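Long-range contacts in phosphodiesterase (Salpingoeca rosetta, PDB 5VYD), which belongs to the cyclic nucleotide phosphodiesterase family of the HD superfamily and folds as an all-helical domain around a zinc and a magnesium ion: residues F15-K20 with H70-L75; R57-K62 with H105-N110; L134-S139 with C172-D177. All coordinates share one frame; numbering follows the deposited sequence.

Contact 1: F15-K20 with H70-L75; sequences FDALDK and HAVMVL. With ZN (zinc ion), chain C.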
loop_
_atom_site.group_PDB
_atom_site.type_symbol
_atom_site.label_atom_id
_atom_site.label_comp_id
_atom_site.label_asym_id
_atom_site.label_seq_id
_atom_site.Cartn_x
_atom_site.Cartn_y
_atom_site.Cartn_z
ATOM N N PHE A 15 -13.164 1.065 7.152
ATOM C CA PHE A 15 -12.142 1.478 8.102
ATOM C C PHE A 15 -11.302 2.616 7.538
ATOM O O PHE A 15 -10.883 2.587 6.378
ATOM C CB PHE A 15 -11.248 0.289 8.457
ATOM C CG PHE A 15 -10.086 0.640 9.344
ATOM C CD1 PHE A 15 -10.247 0.723 10.718
ATOM C CD2 PHE A 15 -8.831 0.874 8.807
ATOM C CE1 PHE A 15 -9.182 1.044 11.539
ATOM C CE2 PHE A 15 -7.760 1.195 9.624
ATOM C CZ PHE A 15 -7.937 1.280 10.991
ATOM N N ASP A 16 -11.059 3.629 8.368
ATOM C CA ASP A 16 -10.141 4.707 8.022
ATOM C C ASP A 16 -9.338 5.066 9.262
ATOM O O ASP A 16 -9.912 5.441 10.289
ATOM C CB ASP A 16 -10.879 5.936 7.480
ATOM C CG ASP A 16 -9.936 6.952 6.844
ATOM O OD1 ASP A 16 -8.754 7.013 7.237
ATOM O OD2 ASP A 16 -10.374 7.695 5.944
ATOM N N ALA A 17 -8.011 4.962 9.157
ATOM C CA ALA A 17 -7.126 5.291 10.268
ATOM C C ALA A 17 -7.100 6.781 10.582
ATOM O O ALA A 17 -6.565 7.165 11.626
ATOM C CB ALA A 17 -5.708 4.797 9.972
ATOM N N LEU A 18 -7.665 7.622 9.709
ATOM C CA LEU A 18 -7.667 9.063 9.944
ATOM C C LEU A 18 -8.395 9.429 11.231
ATOM O O LEU A 18 -8.029 10.404 11.897
ATOM C CB LEU A 18 -8.310 9.778 8.754
ATOM C CG LEU A 18 -7.482 10.775 7.943
ATOM C CD1 LEU A 18 -6.008 10.398 7.943
ATOM C CD2 LEU A 18 -8.018 10.851 6.518
ATOM N N ASP A 19 -9.418 8.660 11.601
ATOM C CA ASP A 19 -10.274 8.977 12.734
ATOM C C ASP A 19 -9.849 8.262 14.012
ATOM O O ASP A 19 -10.635 8.185 14.963
ATOM C CB ASP A 19 -11.727 8.639 12.398
ATOM C CG ASP A 19 -12.211 9.340 11.142
ATOM O OD1 ASP A 19 -11.845 10.519 10.941
ATOM O OD2 ASP A 19 -12.954 8.714 10.356
ATOM N N LYS A 20 -8.628 7.738 14.058
ATOM C CA LYS A 20 -8.171 6.935 15.180
ATOM C C LYS A 20 -6.945 7.567 15.823
ATOM O O LYS A 20 -6.164 8.261 15.164
ATOM C CB LYS A 20 -7.839 5.497 14.744
ATOM C CG LYS A 20 -9.038 4.551 14.663
ATOM C CD LYS A 20 -9.951 4.874 13.492
ATOM C CE LYS A 20 -11.020 3.804 13.307
ATOM N NZ LYS A 20 -11.839 3.599 14.536
ATOM N N HIS A 70 -1.311 5.926 6.856
ATOM C CA HIS A 70 -1.340 5.258 5.559
ATOM C C HIS A 70 -0.858 3.817 5.672
ATOM O O HIS A 70 -1.423 2.913 5.044
ATOM C CB HIS A 70 -0.489 6.028 4.551
ATOM C CG HIS A 70 -0.261 5.295 3.265
ATOM N ND1 HIS A 70 -1.294 4.834 2.477
ATOM C CD2 HIS A 70 0.883 4.943 2.630
ATOM C CE1 HIS A 70 -0.798 4.231 1.412
ATOM N NE2 HIS A 70 0.522 4.283 1.481
ATOM N N ALA A 71 0.185 3.583 6.473
ATOM C CA ALA A 71 0.714 2.232 6.626
ATOM C C ALA A 71 -0.291 1.319 7.310
ATOM O O ALA A 71 -0.416 0.145 6.948
ATOM C CB ALA A 71 2.027 2.263 7.406
ATOM N N VAL A 72 -1.017 1.839 8.302
ATOM C CA VAL A 72 -2.049 1.043 8.956
ATOM C C VAL A 72 -3.217 0.799 8.006
ATOM O O VAL A 72 -3.826 -0.279 8.013
ATOM C CB VAL A 72 -2.500 1.726 10.259
ATOM C CG1 VAL A 72 -3.619 0.935 10.918
ATOM C CG2 VAL A 72 -1.321 1.873 11.208
ATOM N N MET A 73 -3.548 1.791 7.173
ATOM C CA MET A 73 -4.565 1.583 6.146
ATOM C C MET A 73 -4.165 0.460 5.198
ATOM O O MET A 73 -4.997 -0.377 4.828
ATOM C CB MET A 73 -4.802 2.876 5.368
ATOM C CG MET A 73 -5.571 3.929 6.140
ATOM S SD MET A 73 -7.326 3.541 6.278
ATOM C CE MET A 73 -7.864 3.771 4.585
ATOM N N VAL A 74 -2.892 0.421 4.799
ATOM C CA VAL A 74 -2.439 -0.624 3.888
ATOM C C VAL A 74 -2.478 -1.986 4.573
ATOM O O VAL A 74 -2.919 -2.977 3.981
ATOM C CB VAL A 74 -1.039 -0.284 3.347
ATOM C CG1 VAL A 74 -0.423 -1.484 2.642
ATOM C CG2 VAL A 74 -1.134 0.895 2.393
ATOM N N LEU A 75 -2.043 -2.053 5.835
ATOM C CA LEU A 75 -2.095 -3.314 6.568
ATOM C C LEU A 75 -3.531 -3.797 6.734
ATOM O O LEU A 75 -3.842 -4.960 6.456
ATOM C CB LEU A 75 -1.424 -3.165 7.931
ATOM C CG LEU A 75 -1.605 -4.371 8.860
ATOM C CD1 LEU A 75 -0.731 -5.538 8.422
ATOM C CD2 LEU A 75 -1.337 -4.006 10.306
HETATM ZN ZN ZN C . 2.085 3.453 0.135
HETATM O O HOH W 1 1.824 5.429 -1.472
HETATM O O HOH W 2 3.460 3.280 -1.478
#

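Contact 2: R57-K62 with H105-N110; sequences RTQYNK and HDLDHN. With ZN (zinc ion), chain C; MG (magnesium ion), chain D.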
loop_
_atom_site.group_PDB
_atom_site.type_symbol
_atom_site.label_atom_id
_atom_site.label_comp_id
_atom_site.label_asym_id
_atom_site.label_seq_id
_atom_site.Cartn_x
_atom_site.Cartn_y
_atom_site.Cartn_z
ATOM N N ARG A 57 6.301 2.864 13.651
ATOM C CA ARG A 57 5.499 4.084 13.652
ATOM C C ARG A 57 6.376 5.327 13.750
ATOM O O ARG A 57 6.168 6.305 13.023
ATOM C CB ARG A 57 4.486 4.053 14.797
ATOM C CG ARG A 57 3.714 5.360 14.955
ATOM C CD ARG A 57 2.660 5.269 16.047
ATOM N NE ARG A 57 3.185 4.621 17.244
ATOM C CZ ARG A 57 3.853 5.252 18.203
ATOM N NH1 ARG A 57 4.075 6.556 18.109
ATOM N NH2 ARG A 57 4.299 4.578 19.257
ATOM N N THR A 58 7.359 5.312 14.655
ATOM C CA THR A 58 8.228 6.474 14.810
ATOM C C THR A 58 9.157 6.660 13.618
ATOM O O THR A 58 9.603 7.785 13.368
ATOM C CB THR A 58 9.045 6.361 16.099
ATOM O OG1 THR A 58 9.847 5.175 16.060
ATOM C CG2 THR A 58 8.125 6.303 17.311
ATOM N N GLN A 59 9.450 5.589 12.875
ATOM C CA GLN A 59 10.271 5.692 11.676
ATOM C C GLN A 59 9.511 6.264 10.486
ATOM O O GLN A 59 10.138 6.601 9.475
ATOM C CB GLN A 59 10.844 4.323 11.306
ATOM C CG GLN A 59 12.266 4.369 10.777
ATOM C CD GLN A 59 13.270 3.824 11.773
ATOM O OE1 GLN A 59 12.951 3.617 12.946
ATOM N NE2 GLN A 59 14.490 3.577 11.309
ATOM N N TYR A 60 8.187 6.361 10.571
ATOM C CA TYR A 60 7.426 7.152 9.619
ATOM C C TYR A 60 7.516 8.628 9.986
ATOM O O TYR A 60 7.657 8.995 11.156
ATOM C CB TYR A 60 5.963 6.706 9.584
ATOM C CG TYR A 60 5.721 5.517 8.683
ATOM C CD1 TYR A 60 5.943 4.221 9.135
ATOM C CD2 TYR A 60 5.282 5.691 7.376
ATOM C CE1 TYR A 60 5.728 3.132 8.312
ATOM C CE2 TYR A 60 5.067 4.606 6.545
ATOM C CZ TYR A 60 5.294 3.329 7.019
ATOM O OH TYR A 60 5.082 2.246 6.199
ATOM N N ASN A 61 7.445 9.476 8.969
ATOM C CA ASN A 61 7.505 10.915 9.160
ATOM C C ASN A 61 6.107 11.512 9.052
ATOM O O ASN A 61 5.164 10.866 8.586
ATOM C CB ASN A 61 8.454 11.547 8.140
ATOM C CG ASN A 61 9.842 10.932 8.189
ATOM O OD1 ASN A 61 10.429 10.781 9.262
ATOM N ND2 ASN A 61 10.364 10.551 7.027
ATOM N N LYS A 62 5.974 12.756 9.510
ATOM C CA LYS A 62 4.666 13.405 9.584
ATOM C C LYS A 62 4.392 14.129 8.268
ATOM O O LYS A 62 4.521 15.349 8.147
ATOM C CB LYS A 62 4.598 14.343 10.784
ATOM C CG LYS A 62 4.743 13.624 12.122
ATOM C CD LYS A 62 4.368 14.518 13.298
ATOM C CE LYS A 62 4.503 13.769 14.618
ATOM N NZ LYS A 62 4.085 14.586 15.794
ATOM N N HIS A 105 6.054 -0.599 4.181
ATOM C CA HIS A 105 6.254 -0.385 2.751
ATOM C C HIS A 105 6.551 1.064 2.380
ATOM O O HIS A 105 6.961 1.313 1.242
ATOM C CB HIS A 105 5.028 -0.862 1.969
ATOM C CG HIS A 105 3.920 0.142 1.919
ATOM N ND1 HIS A 105 3.068 0.363 2.979
ATOM C CD2 HIS A 105 3.530 0.990 0.938
ATOM C CE1 HIS A 105 2.201 1.305 2.654
ATOM N NE2 HIS A 105 2.457 1.698 1.419
ATOM N N ASP A 106 6.350 2.020 3.289
ATOM C CA ASP A 106 6.639 3.425 3.015
ATOM C C ASP A 106 7.483 4.043 4.125
ATOM O O ASP A 106 7.354 5.237 4.414
ATOM C CB ASP A 106 5.352 4.232 2.829
ATOM C CG ASP A 106 4.849 4.224 1.394
ATOM O OD1 ASP A 106 5.658 4.003 0.472
ATOM O OD2 ASP A 106 3.640 4.454 1.190
ATOM N N LEU A 107 8.342 3.247 4.759
ATOM C CA LEU A 107 9.147 3.746 5.866
ATOM C C LEU A 107 10.027 4.913 5.429
ATOM O O LEU A 107 10.664 4.874 4.373
ATOM C CB LEU A 107 10.013 2.623 6.438
ATOM C CG LEU A 107 9.355 1.663 7.429
ATOM C CD1 LEU A 107 10.246 0.454 7.653
ATOM C CD2 LEU A 107 9.078 2.366 8.747
ATOM N N ASP A 108 10.051 5.959 6.258
ATOM C CA ASP A 108 10.885 7.149 6.073
ATOM C C ASP A 108 10.514 7.944 4.825
ATOM O O ASP A 108 11.313 8.757 4.345
ATOM C CB ASP A 108 12.375 6.789 6.038
ATOM C CG ASP A 108 13.278 7.986 6.294
ATOM O OD1 ASP A 108 12.819 8.961 6.923
ATOM O OD2 ASP A 108 14.443 7.953 5.849
ATOM N N HIS A 109 9.317 7.729 4.283
ATOM C CA HIS A 109 8.840 8.551 3.179
ATOM C C HIS A 109 8.806 10.018 3.598
ATOM O O HIS A 109 8.469 10.346 4.740
ATOM C CB HIS A 109 7.450 8.080 2.749
ATOM C CG HIS A 109 7.109 8.388 1.326
ATOM N ND1 HIS A 109 6.711 9.640 0.908
ATOM C CD2 HIS A 109 7.085 7.599 0.224
ATOM C CE1 HIS A 109 6.463 9.612 -0.389
ATOM N NE2 HIS A 109 6.683 8.385 -0.828
ATOM N N ASN A 110 9.173 10.907 2.675
ATOM C CA ASN A 110 9.227 12.339 2.961
ATOM C C ASN A 110 8.259 13.158 2.118
ATOM O O ASN A 110 8.399 14.385 2.052
ATOM C CB ASN A 110 10.651 12.869 2.765
ATOM C CG ASN A 110 11.521 12.661 3.985
ATOM O OD1 ASN A 110 11.063 12.802 5.121
ATOM N ND2 ASN A 110 12.785 12.319 3.759
HETATM ZN ZN ZN C . 2.085 3.453 0.135
HETATM MG MG MG D . 5.288 3.974 -1.677
HETATM O O HOH W 3 12.920 7.519 9.539
HETATM O O HOH W 4 6.744 8.478 6.361
HETATM O O HOH W 1 1.824 5.429 -1.472
HETATM O O HOH W 2 3.460 3.280 -1.478
HETATM O O HOH W 5 5.556 3.191 -3.724
HETATM O O HOH W 6 7.213 4.918 -1.999
HETATM O O HOH W 7 4.317 5.849 -2.137
#

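Contact 3: L134-S139 with C172-D177; sequences LENHHS and CILNTD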
loop_
_atom_site.group_PDB
_atom_site.type_symbol
_atom_site.label_atom_id
_atom_site.label_comp_id
_atom_site.label_asym_id
_atom_site.label_seq_id
_atom_site.Cartn_x
_atom_site.Cartn_y
_atom_site.Cartn_z
ATOM N N LEU A 134 12.814 5.074 -3.695
ATOM C CA LEU A 134 12.042 5.061 -2.454
ATOM C C LEU A 134 11.822 3.640 -1.952
ATOM O O LEU A 134 12.078 3.336 -0.781
ATOM C CB LEU A 134 10.696 5.750 -2.668
ATOM C CG LEU A 134 10.489 7.177 -2.171
ATOM C CD1 LEU A 134 11.808 7.883 -1.945
ATOM C CD2 LEU A 134 9.649 7.922 -3.187
ATOM N N GLU A 135 11.342 2.757 -2.832
ATOM C CA GLU A 135 10.934 1.424 -2.405
ATOM C C GLU A 135 12.124 0.614 -1.906
ATOM O O GLU A 135 12.007 -0.132 -0.926
ATOM C CB GLU A 135 10.222 0.707 -3.552
ATOM C CG GLU A 135 8.847 1.294 -3.908
ATOM C CD GLU A 135 8.923 2.684 -4.534
ATOM O OE1 GLU A 135 10.020 3.076 -4.993
ATOM O OE2 GLU A 135 7.885 3.387 -4.563
ATOM N N ASN A 136 13.279 0.755 -2.558
ATOM C CA ASN A 136 14.490 0.127 -2.047
ATOM C C ASN A 136 14.834 0.651 -0.660
ATOM O O ASN A 136 15.268 -0.111 0.211
ATOM C CB ASN A 136 15.653 0.360 -3.012
ATOM C CG ASN A 136 15.846 -0.793 -3.972
ATOM O OD1 ASN A 136 15.880 -1.954 -3.565
ATOM N ND2 ASN A 136 15.963 -0.480 -5.256
ATOM N N HIS A 137 14.634 1.951 -0.435
ATOM C CA HIS A 137 14.922 2.531 0.872
ATOM C C HIS A 137 13.950 2.019 1.925
ATOM O O HIS A 137 14.351 1.729 3.058
ATOM C CB HIS A 137 14.879 4.058 0.784
ATOM C CG HIS A 137 15.191 4.753 2.073
ATOM N ND1 HIS A 137 16.354 4.530 2.777
ATOM C CD2 HIS A 137 14.496 5.677 2.778
ATOM C CE1 HIS A 137 16.359 5.282 3.864
ATOM N NE2 HIS A 137 15.243 5.988 3.888
ATOM N N HIS A 138 12.666 1.898 1.568
ATOM C CA HIS A 138 11.676 1.377 2.507
ATOM C C HIS A 138 12.004 -0.055 2.905
ATOM O O HIS A 138 11.989 -0.405 4.090
ATOM C CB HIS A 138 10.272 1.439 1.896
ATOM C CG HIS A 138 9.868 2.799 1.417
ATOM N ND1 HIS A 138 10.208 3.958 2.081
ATOM C CD2 HIS A 138 9.147 3.182 0.337
ATOM C CE1 HIS A 138 9.715 4.996 1.430
ATOM N NE2 HIS A 138 9.065 4.553 0.368
ATOM N N SER A 139 12.290 -0.902 1.916
ATOM C CA SER A 139 12.555 -2.309 2.195
ATOM C C SER A 139 13.824 -2.477 3.021
ATOM O O SER A 139 13.843 -3.244 3.992
ATOM C CB SER A 139 12.647 -3.083 0.882
ATOM O OG SER A 139 12.968 -4.442 1.107
ATOM N N CYS A 172 7.217 -7.606 -2.564
ATOM C CA CYS A 172 5.967 -6.869 -2.419
ATOM C C CYS A 172 6.217 -5.374 -2.271
ATOM O O CYS A 172 5.519 -4.560 -2.889
ATOM C CB CYS A 172 5.176 -7.406 -1.231
ATOM S SG CYS A 172 4.399 -8.993 -1.541
ATOM N N ILE A 173 7.208 -4.992 -1.463
ATOM C CA ILE A 173 7.502 -3.575 -1.279
ATOM C C ILE A 173 8.012 -2.964 -2.578
ATOM O O ILE A 173 7.580 -1.878 -2.982
ATOM C CB ILE A 173 8.502 -3.379 -0.126
ATOM C CG1 ILE A 173 7.876 -3.817 1.202
ATOM C CG2 ILE A 173 8.954 -1.929 -0.060
ATOM C CD1 ILE A 173 8.717 -3.491 2.416
ATOM N N LEU A 174 8.926 -3.658 -3.259
ATOM C CA LEU A 174 9.450 -3.150 -4.522
ATOM C C LEU A 174 8.349 -2.985 -5.565
ATOM O O LEU A 174 8.415 -2.072 -6.398
ATOM C CB LEU A 174 10.548 -4.077 -5.041
ATOM C CG LEU A 174 11.994 -3.683 -4.718
ATOM C CD1 LEU A 174 12.147 -3.240 -3.274
ATOM C CD2 LEU A 174 12.943 -4.837 -5.019
ATOM N N ASN A 175 7.328 -3.839 -5.531
ATOM C CA ASN A 175 6.237 -3.745 -6.490
ATOM C C ASN A 175 5.167 -2.736 -6.092
ATOM O O ASN A 175 4.125 -2.677 -6.755
ATOM C CB ASN A 175 5.602 -5.121 -6.706
ATOM C CG ASN A 175 6.303 -5.914 -7.789
ATOM O OD1 ASN A 175 6.080 -5.689 -8.980
ATOM N ND2 ASN A 175 7.158 -6.844 -7.384
ATOM N N THR A 176 5.379 -1.951 -5.034
ATOM C CA THR A 176 4.520 -0.792 -4.822
ATOM C C THR A 176 4.972 0.411 -5.637
ATOM O O THR A 176 4.264 1.423 -5.662
ATOM C CB THR A 176 4.457 -0.411 -3.337
ATOM O OG1 THR A 176 5.770 -0.092 -2.856
ATOM C CG2 THR A 176 3.866 -1.552 -2.510
ATOM N N ASP A 177 6.126 0.325 -6.300
ATOM C CA ASP A 177 6.563 1.383 -7.201
ATOM C C ASP A 177 5.627 1.444 -8.403
ATOM O O ASP A 177 5.438 0.444 -9.104
ATOM C CB ASP A 177 8.002 1.135 -7.649
ATOM C CG ASP A 177 8.560 2.273 -8.496
ATOM O OD1 ASP A 177 7.932 3.351 -8.550
ATOM O OD2 ASP A 177 9.627 2.084 -9.113
HETATM O O HOH W 5 5.556 3.191 -3.724
#

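Contact 1: F15-K20 with H70-L75
Met73 reaches out from helix 68-86 and sets its sulfur against the backbone of residues 15-17. Ala17 N points at Met73 SD from 3.3 Å with an N-H...S angle of 162°, a weak hydrogen bond that is nonetheless nearly straight. Met73 SD also lies 3.5 Å from Asp16 CA and touches the Phe15 ring on its CD2 and CE2 side. Met73 SD sits 5.0 Å from the centroid of the Phe15 ring and 60° off the normal, an oblique Met-aromatic contact. Bends at chi2 and chi3 fold the thioether back, which leaves Met73 CE 3.7 Å from Phe15 O, while Met73 CG packs on Ala17 CB. One helical position earlier, Val72 CG1 meets the edge of the Phe15 ring at CZ, 4.3 Å away.

The pairing lays the N-terminal loop between helices 7-10 and 22-35 over a helix of the all-helical phosphodiesterase fold. His70, on that same helix, faces away from the loop and binds the zinc ion through NE2 at 2.2 Å.

In the second shell, an Asx turn shapes the loop: Leu18 N donates to Asp16 OD1 over 2.8 Å, arriving from above the carboxylate plane. Trp233 NE1 also bonds to Asp16 OD1, and Lys225 NZ to Phe15 O. Leu25 of helix 22-35 packs against both Ala17 and Val72, and His221 NE2 holds His70 ND1.

Contact 2: R57-K62 with H105-N110
Tyr60 lays one ring face over the backbone of Leu107, whose CA stands 4.2 Å from the ring centroid and 16° off its normal, a CH-pi contact. This packs the residue that follows helix 46-59 on the loop just after the metal-binding HD motif, His105-Asp106; Asp106 also opens a type II beta turn that ends at His109. Leu107 CD2 meets Tyr60 CE1 at 3.5 Å, the two side chains crossing at about a right angle. Tyr60 OH accepts from Asp106 N at 3.2 Å and is also hydrogen-bonded to Leu103 O, so the ring is anchored at its far end next to the metal ligands. His105 NE2 and Asp106 OD2 bind zinc, whereas Asp106 OD1 binds magnesium at 2.2 Å; the carboxylate therefore bridges the two ions.

Farther along, Asn61 clamps the turn. With CG anti to its carbonyl carbon (chi1 -56°), its amide turns to the loop, and ND2 serves two acceptors lying close to the amide plane. His109 O lies 3.0 Å from Asn61 ND2, which meets it from above the carbonyl plane. The other, Asp108 OD1, is 2.9 Å from Asn61 ND2 and is approached on its anti side at an N-H...O angle of 168°.

Contact 3: L134-S139 with C172-D177
Apolar packing comes first: Ile173 CG2 fits against helix 133-146, 3.6 Å from Glu135 O and close to the CB atoms of His138 and Ser139. Leu174 CD1 extends the patch to Ser139 CB and makes a van der Waals contact with Asn136 OD1. Glu135 and Leu174 approach most closely in the backbone, their CA atoms 5.3 Å apart.

Polar contacts gather where helix 159-174 ends and the chain enters a type I turn from Leu174 to Asp177. Ile173 O takes two bonds, from Thr176 N and from Thr176 OG1, the latter in the carbonyl plane. Thr176 places OG1 there by setting it between its own backbone N and carbonyl carbon (chi1 60°). Glu135 CG rests 3.5 Å from that Thr176 OG1. No direct hydrogen bond links the segments; a magnesium-bound water bridges them, donating to Glu135 OE2 at 2.5 Å and, weakly, to Thr176 O.

The charged groups are two carboxylates, stacked with their planes 17° apart, Glu135 OE2 lying 4.0 Å from Asp177 OD1. A bend at chi2 (68°) brings the Glu135 group over Asp177 CB. Asn114 ND2 binds Glu135 OE1, and Ser132 OG binds Asp177 OD2.

Both acids are buried, so their negative charges probably add to the field around the magnesium ion, with Glu135 acting in its second shell by orienting a water ligand, while the outside hydrogen bonds would ease the like-charge approach.

Contact 2 stands at the corner of a roughly right-angled triangle: its centre lies about 14 Å from that of contact 1 and 13 Å from that of contact 3, whose centres are about 19 Å apart. Contacts 1 and 3 do not touch, and sit on opposite sides of the chain's centre. Along the sequence, contacts 1 and 2 interleave, whereas contact 3 opens after both have closed. Contact 3 joins contact 2 through probable hydrogen bonds from helix 133-146, His138 ND1 to Leu107 O and His137 NE2 to Asp108 OD2. Helix 68-86 and the 105-110 loop bring ligands to the zinc ion, completed by Asp219, and helix 133-146 reaches the magnesium ion through a water held by Glu135.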